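Local structure of salicylaldehyde dehydrogenase NahF (Pseudomonas putida, 4JZ6) at residues V47-A52 with S194-A199; A62-E67 with A235-R240; K408-A413 with A436-M441. The protein probably catalyses the NAD+-dependent oxidation of salicylaldehyde to salicylate, a step in the breakdown of naphthalene. One frame throughout, in Å; residues are numbered along the deposited sequence.

Overall arrangement
The three contacts lie away from the salicylaldehyde pockets and from the predicted active-site residue E267 of this aldehyde dehydrogenase fold, although R240 of contact 2 touches R263, which lines one of those pockets. Contacts 1 and 2 belong to the dinucleotide-binding half of the chain. Their centres are 24 Å apart, strand 47-52 is followed directly by helix 56-73, and their segments alternate along the sequence, so consecutive N-terminal elements pack onto successive parts of the same Rossmann-like domain. Contact 3 is about 45 Å from contact 1 and 47 Å from contact 2 between centres, on the opposite side of the chain's centre. It pairs two helices on the seven-stranded sheet of the catalytic domain.

Contact 1: residues V47-A52 with S194-A199; sequences VMTESA and SPATHA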
# COMPACT_ATOMS: atom_id res chain seq x y z
N VAL A 47 5.78 -18.12 -36.59
CA VAL A 47 4.75 -18.16 -35.56
C VAL A 47 5.07 -19.19 -34.49
O VAL A 47 5.15 -20.39 -34.78
CB VAL A 47 3.36 -18.48 -36.16
CG1 VAL A 47 2.30 -18.54 -35.07
CG2 VAL A 47 2.99 -17.47 -37.23
N MET A 48 5.25 -18.74 -33.25
CA MET A 48 5.51 -19.66 -32.15
C MET A 48 4.22 -20.11 -31.48
O MET A 48 4.03 -21.30 -31.20
CB MET A 48 6.47 -19.03 -31.13
CG MET A 48 7.90 -18.79 -31.63
SD MET A 48 8.59 -20.20 -32.53
CE MET A 48 10.32 -19.76 -32.62
N THR A 49 3.32 -19.15 -31.22
CA THR A 49 2.06 -19.44 -30.54
C THR A 49 0.90 -18.60 -31.10
O THR A 49 1.06 -17.40 -31.35
CB THR A 49 2.16 -19.19 -29.03
OG1 THR A 49 3.34 -19.82 -28.52
CG2 THR A 49 0.94 -19.72 -28.29
N GLU A 50 -0.25 -19.24 -31.29
CA GLU A 50 -1.47 -18.52 -31.64
C GLU A 50 -2.41 -18.60 -30.44
O GLU A 50 -2.74 -19.69 -29.97
CB GLU A 50 -2.12 -19.14 -32.88
CG GLU A 50 -3.36 -18.40 -33.37
CD GLU A 50 -3.99 -19.05 -34.61
OE1 GLU A 50 -3.45 -20.08 -35.09
OE2 GLU A 50 -5.02 -18.54 -35.10
N SER A 51 -2.81 -17.45 -29.91
CA SER A 51 -3.62 -17.40 -28.70
C SER A 51 -4.98 -16.74 -28.93
O SER A 51 -5.12 -15.88 -29.80
CB SER A 51 -2.86 -16.69 -27.58
OG SER A 51 -3.63 -16.60 -26.39
N ALA A 52 -5.98 -17.17 -28.15
CA ALA A 52 -7.27 -16.50 -28.15
C ALA A 52 -7.07 -15.05 -27.71
O ALA A 52 -6.31 -14.78 -26.78
CB ALA A 52 -8.23 -17.21 -27.21
N SER A 194 4.28 -14.25 -24.09
CA SER A 194 4.38 -15.54 -23.42
C SER A 194 3.03 -16.26 -23.23
O SER A 194 2.73 -16.73 -22.13
CB SER A 194 5.08 -15.34 -22.07
OG SER A 194 4.59 -16.24 -21.10
N PRO A 195 2.22 -16.37 -24.30
CA PRO A 195 0.89 -16.93 -24.03
C PRO A 195 0.86 -18.45 -23.83
O PRO A 195 0.00 -18.94 -23.10
CB PRO A 195 0.10 -16.54 -25.28
CG PRO A 195 1.10 -16.48 -26.34
CD PRO A 195 2.36 -15.96 -25.71
N ALA A 196 1.78 -19.18 -24.46
CA ALA A 196 1.81 -20.63 -24.29
C ALA A 196 2.29 -21.00 -22.89
O ALA A 196 1.77 -21.93 -22.27
CB ALA A 196 2.69 -21.28 -25.34
N THR A 197 3.27 -20.26 -22.39
CA THR A 197 3.83 -20.52 -21.07
C THR A 197 2.82 -20.22 -19.97
O THR A 197 2.68 -20.98 -19.01
CB THR A 197 5.08 -19.68 -20.82
OG1 THR A 197 5.86 -19.62 -22.02
CG2 THR A 197 5.90 -20.29 -19.70
N HIS A 198 2.13 -19.09 -20.11
CA HIS A 198 1.13 -18.69 -19.12
C HIS A 198 -0.11 -19.57 -19.16
O HIS A 198 -0.76 -19.81 -18.14
CB HIS A 198 0.78 -17.22 -19.32
CG HIS A 198 1.86 -16.29 -18.88
ND1 HIS A 198 1.88 -14.95 -19.21
CD2 HIS A 198 2.97 -16.50 -18.12
CE1 HIS A 198 2.95 -14.38 -18.68
NE2 HIS A 198 3.63 -15.30 -18.01
N ALA A 199 -0.46 -20.06 -20.35
CA ALA A 199 -1.55 -21.02 -20.45
C ALA A 199 -1.11 -22.31 -19.75
O ALA A 199 -1.89 -22.92 -19.02
CB ALA A 199 -1.90 -21.28 -21.89
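T49 and S51 of strand 47-52 reach the first turn of helix 195-208 through small, mostly nonpolar contacts. T49 does most of the touching: its methyl CG2 lies 3.8 Å from P195 CG, where the threonine and the proline ring run alongside each other, pointing opposite ways. The same methyl is also 3.8 Å from A196 CB. Two residues on, S51 CB rests 3.8 Å from P195 CB. Proline suits this place because the first turn of a helix does not need its missing N-H, while its ring offers CB and CG to two strand residues at once; alanine beside it adds just a methyl, which lets the strand come close.

The strand belongs to the small mixed sheet near the N-terminus, and helix 195-208 is the connecting helix of the beta-alpha-beta crossover from strand 186-189 to strand 215-218 of the Rossmann-like domain. The axes of the short segments 47-52 and 195-199 come within 9.0 Å and make an angle of 57°. A classic beta bulge, formed by M48 and T49 opposite R39 of the neighbouring strand, takes in T49 itself, a residue that touches the helix.

The polar interactions run through a third element, helix 96-107. CG2 of T49 stands anti to the backbone N (chi1 -49° for OG1), which places OG1 beside that nitrogen and 3.6 Å from A196 CB. OG1 is bonded to E106 OE2, and this same oxygen accepts A196 N, so a single carboxylate oxygen of E106 ties strand to helix. E106 OE1 bonds T197 OG1, giving the acid a partner on each oxygen. The hydroxyl of S51 turns to its own strand instead, where OG donates to A52 O at 3.3 Å.

Contact 2: residues A62-E67 with A235-R240; sequences AAQAAE and AKEIRR. With SO4 (sulfate ion), chain D.
E237 leans across helix 56-73 and lies against A63, Q64 and E67. It belongs to the loop that leads from helix 225-233 into strand 240-244 of the Rossmann-like sheet, so the N-terminal helix covers an alpha-to-beta connection of the dinucleotide-binding fold. CB of E237 starts 4.0 Å from A63 CB, where alanine is small enough to let the loop approach the helix. The next carbon, CG, packs 3.7 Å from E67 CB. A bend at chi2 (87°) then turns the carboxylate back toward Q64, and OE2 comes 3.5 Å from Q64 CG. Glutamate thus uses its methylene carbons for the buried part and keeps its acid group toward the more exposed edge. The side chain of E67 lies across that of E237, with carboxylate planes 74° apart and the nearest oxygens, E67 OE1 and E237 OE2, 6.2 Å apart, which should limit their repulsion.

Farther on, R239 and R240 hold a sulfate, probably from the crystallisation liquor, that K467 N of the second subunit also binds. R239, salt-bridged to E485, reaches O3 through NH2 at 2.9 Å; R240 donates from NH2 to O2 at 3.1 Å and from NE to O4 at 2.6 Å.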
# COMPACT_ATOMS: atom_id res chain seq x y z
N ALA A 62 -14.57 -13.13 -16.65
CA ALA A 62 -13.51 -13.67 -15.79
C ALA A 62 -13.65 -13.16 -14.36
O ALA A 62 -13.48 -13.92 -13.40
CB ALA A 62 -12.14 -13.31 -16.36
N ALA A 63 -13.95 -11.88 -14.22
CA ALA A 63 -14.10 -11.29 -12.89
C ALA A 63 -15.32 -11.86 -12.18
O ALA A 63 -15.26 -12.19 -10.99
CB ALA A 63 -14.20 -9.79 -13.00
N GLN A 64 -16.42 -11.97 -12.92
CA GLN A 64 -17.66 -12.50 -12.37
C GLN A 64 -17.45 -13.94 -11.89
O GLN A 64 -17.88 -14.30 -10.78
CB GLN A 64 -18.79 -12.41 -13.40
CG GLN A 64 -19.25 -10.97 -13.65
CD GLN A 64 -20.18 -10.83 -14.84
OE1 GLN A 64 -20.31 -11.75 -15.66
NE2 GLN A 64 -20.84 -9.68 -14.95
N ALA A 65 -16.78 -14.74 -12.71
CA ALA A 65 -16.41 -16.10 -12.31
C ALA A 65 -15.59 -16.08 -11.02
O ALA A 65 -15.89 -16.83 -10.08
CB ALA A 65 -15.63 -16.78 -13.43
N ALA A 66 -14.58 -15.22 -10.96
CA ALA A 66 -13.74 -15.13 -9.77
C ALA A 66 -14.54 -14.72 -8.54
O ALA A 66 -14.37 -15.29 -7.46
CB ALA A 66 -12.59 -14.15 -10.00
N GLU A 67 -15.42 -13.74 -8.71
CA GLU A 67 -16.28 -13.28 -7.62
C GLU A 67 -17.16 -14.41 -7.12
O GLU A 67 -17.24 -14.66 -5.91
CB GLU A 67 -17.14 -12.09 -8.08
CG GLU A 67 -18.16 -11.60 -7.05
CD GLU A 67 -17.61 -10.55 -6.10
OE1 GLU A 67 -18.41 -9.73 -5.61
OE2 GLU A 67 -16.39 -10.54 -5.84
N ALA A 235 -13.77 -2.66 -12.43
CA ALA A 235 -14.75 -3.70 -12.11
C ALA A 235 -14.97 -3.84 -10.60
O ALA A 235 -14.01 -4.00 -9.85
CB ALA A 235 -14.34 -5.03 -12.70
N LYS A 236 -16.23 -3.80 -10.18
CA LYS A 236 -16.58 -3.90 -8.77
C LYS A 236 -16.09 -5.20 -8.13
O LYS A 236 -15.84 -5.24 -6.92
CB LYS A 236 -18.10 -3.78 -8.58
CG LYS A 236 -18.63 -2.36 -8.73
CD LYS A 236 -18.24 -1.48 -7.54
CE LYS A 236 -18.71 -0.03 -7.72
NZ LYS A 236 -20.18 0.10 -7.94
N GLU A 237 -15.96 -6.25 -8.94
CA GLU A 237 -15.55 -7.56 -8.44
C GLU A 237 -14.09 -7.58 -8.00
O GLU A 237 -13.74 -8.23 -7.02
CB GLU A 237 -15.78 -8.64 -9.50
CG GLU A 237 -17.24 -8.87 -9.87
CD GLU A 237 -17.71 -7.94 -10.98
OE1 GLU A 237 -17.04 -6.92 -11.24
OE2 GLU A 237 -18.76 -8.24 -11.59
N ILE A 238 -13.25 -6.86 -8.74
CA ILE A 238 -11.81 -6.82 -8.47
C ILE A 238 -11.48 -5.95 -7.25
O ILE A 238 -11.78 -4.76 -7.22
CB ILE A 238 -11.04 -6.32 -9.70
CG1 ILE A 238 -11.09 -7.37 -10.81
CG2 ILE A 238 -9.60 -5.99 -9.34
CD1 ILE A 238 -10.60 -8.73 -10.39
N ARG A 239 -10.86 -6.55 -6.23
CA ARG A 239 -10.64 -5.85 -4.97
C ARG A 239 -9.25 -5.23 -4.85
O ARG A 239 -9.12 -4.10 -4.38
CB ARG A 239 -10.91 -6.79 -3.79
CG ARG A 239 -12.36 -7.23 -3.69
CD ARG A 239 -13.26 -6.09 -3.26
NE ARG A 239 -12.82 -5.50 -1.99
CZ ARG A 239 -13.12 -6.00 -0.79
NH1 ARG A 239 -13.87 -7.09 -0.68
NH2 ARG A 239 -12.67 -5.39 0.30
N ARG A 240 -8.23 -5.97 -5.25
CA ARG A 240 -6.86 -5.46 -5.24
C ARG A 240 -6.14 -5.85 -6.52
O ARG A 240 -6.59 -6.74 -7.25
CB ARG A 240 -6.08 -5.96 -4.01
CG ARG A 240 -6.57 -5.38 -2.69
CD ARG A 240 -5.84 -5.96 -1.49
NE ARG A 240 -6.46 -5.53 -0.23
CZ ARG A 240 -6.01 -5.84 0.99
NH1 ARG A 240 -4.93 -6.60 1.14
NH2 ARG A 240 -6.66 -5.39 2.06
S SO4 D . -9.41 -3.58 0.24
O1 SO4 D . -8.54 -2.41 0.15
O2 SO4 D . -9.46 -4.01 1.64
O3 SO4 D . -10.75 -3.25 -0.23
O4 SO4 D . -8.85 -4.66 -0.58

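Contact 3: residues K408-A413 with A436-M441; sequences KGEAEA and ALRVGM. With SO4 (sulfate ion), chain F.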
# COMPACT_ATOMS: atom_id res chain seq x y z
N LYS A 408 35.08 7.64 -6.51
CA LYS A 408 36.16 7.74 -5.55
C LYS A 408 35.61 7.73 -4.13
O LYS A 408 35.05 8.72 -3.66
CB LYS A 408 36.99 9.00 -5.78
CG LYS A 408 37.98 8.87 -6.92
CD LYS A 408 38.10 10.17 -7.72
CE LYS A 408 39.03 9.99 -8.92
NZ LYS A 408 39.15 11.24 -9.74
N GLY A 409 35.75 6.60 -3.45
CA GLY A 409 35.44 6.54 -2.04
C GLY A 409 34.08 5.97 -1.70
O GLY A 409 33.18 5.90 -2.54
N GLU A 410 33.95 5.57 -0.44
CA GLU A 410 32.74 4.94 0.07
C GLU A 410 31.54 5.87 0.00
O GLU A 410 30.43 5.44 -0.36
CB GLU A 410 33.00 4.50 1.51
CG GLU A 410 31.76 4.19 2.31
CD GLU A 410 32.11 3.85 3.74
OE1 GLU A 410 31.19 3.65 4.55
OE2 GLU A 410 33.33 3.77 4.04
N ALA A 411 31.75 7.14 0.34
CA ALA A 411 30.67 8.11 0.35
C ALA A 411 30.09 8.32 -1.05
O ALA A 411 28.87 8.29 -1.23
CB ALA A 411 31.14 9.43 0.94
N GLU A 412 30.97 8.52 -2.03
CA GLU A 412 30.53 8.77 -3.41
C GLU A 412 29.82 7.55 -3.98
O GLU A 412 28.88 7.68 -4.78
CB GLU A 412 31.70 9.20 -4.31
CG GLU A 412 31.26 9.58 -5.72
CD GLU A 412 32.42 9.87 -6.66
OE1 GLU A 412 33.58 9.57 -6.31
OE2 GLU A 412 32.17 10.39 -7.77
N ALA A 413 30.25 6.36 -3.57
CA ALA A 413 29.58 5.13 -3.98
C ALA A 413 28.13 5.12 -3.52
O ALA A 413 27.22 4.85 -4.31
CB ALA A 413 30.32 3.92 -3.43
N ALA A 436 31.34 -2.70 3.92
CA ALA A 436 30.33 -3.11 2.95
C ALA A 436 28.92 -2.98 3.54
O ALA A 436 27.98 -2.58 2.86
CB ALA A 436 30.59 -4.53 2.48
N LEU A 437 28.81 -3.30 4.83
CA LEU A 437 27.54 -3.18 5.55
C LEU A 437 27.07 -1.73 5.68
O LEU A 437 25.88 -1.45 5.53
CB LEU A 437 27.64 -3.83 6.93
CG LEU A 437 27.42 -5.35 6.96
CD1 LEU A 437 27.88 -5.94 8.29
CD2 LEU A 437 25.97 -5.68 6.72
N ARG A 438 28.01 -0.82 5.96
CA ARG A 438 27.70 0.61 6.04
C ARG A 438 27.01 1.09 4.78
O ARG A 438 25.92 1.67 4.83
CB ARG A 438 28.97 1.44 6.25
CG ARG A 438 29.64 1.29 7.59
CD ARG A 438 30.70 2.36 7.74
NE ARG A 438 31.97 1.80 8.18
CZ ARG A 438 33.08 1.79 7.45
NH1 ARG A 438 33.08 2.31 6.23
NH2 ARG A 438 34.19 1.26 7.94
N VAL A 439 27.65 0.86 3.64
CA VAL A 439 27.05 1.23 2.37
C VAL A 439 25.78 0.40 2.13
O VAL A 439 24.75 0.93 1.72
CB VAL A 439 28.06 1.15 1.19
CG1 VAL A 439 29.41 0.70 1.67
CG2 VAL A 439 27.54 0.27 0.06
N GLY A 440 25.86 -0.90 2.41
CA GLY A 440 24.72 -1.77 2.22
C GLY A 440 23.50 -1.26 2.94
O GLY A 440 22.39 -1.27 2.41
N MET A 441 23.70 -0.77 4.16
CA MET A 441 22.59 -0.32 4.97
C MET A 441 22.11 1.09 4.60
O MET A 441 20.96 1.44 4.84
CB MET A 441 22.96 -0.42 6.45
CG MET A 441 22.78 -1.82 6.98
SD MET A 441 23.22 -1.96 8.71
CE MET A 441 24.98 -2.20 8.61
S SO4 F . 35.80 7.81 1.66
O1 SO4 F . 35.23 7.25 2.88
O2 SO4 F . 36.71 8.90 2.02
O3 SO4 F . 36.57 6.77 0.96
O4 SO4 F . 34.73 8.33 0.81
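R438 NH1 is held by both carboxylate oxygens of E410, 2.6 Å from OE2 and 2.9 Å from OE1, the latter a hydrogen bond (N-H...O angle 155°) within the same salt bridge. OE1 is met on its syn side, and the carboxylate and guanidinium planes lie only 18° apart, so the carboxylate sits at the guanidinium edge with NH1 alone between the two oxygens. The meeting depends on shape: E410 runs out extended, with CG anti to the backbone N (chi1 163°), while R438 bends at chi3 and comes in across it. Its CD passes 3.5 Å from E410 OE1. Long charged side chains suit this place at the surface, where R438 is exposed, whereas beneath them V439 CG1 packs 4.3 Å from E410 CG.

At the start of helix 410-418 a sulfate, probably from the crystallisation liquor, takes A411 N at 3.2 Å through O4, where the helix dipole should favour an anion.

Both helices lie on the seven-stranded sheet of the catalytic domain: A413 and V439 touch I275 of strand 273-276, V439 also meets V428 of strand 425-429, and helix 433-442 bonds through G440 O to K487 of the second subunit.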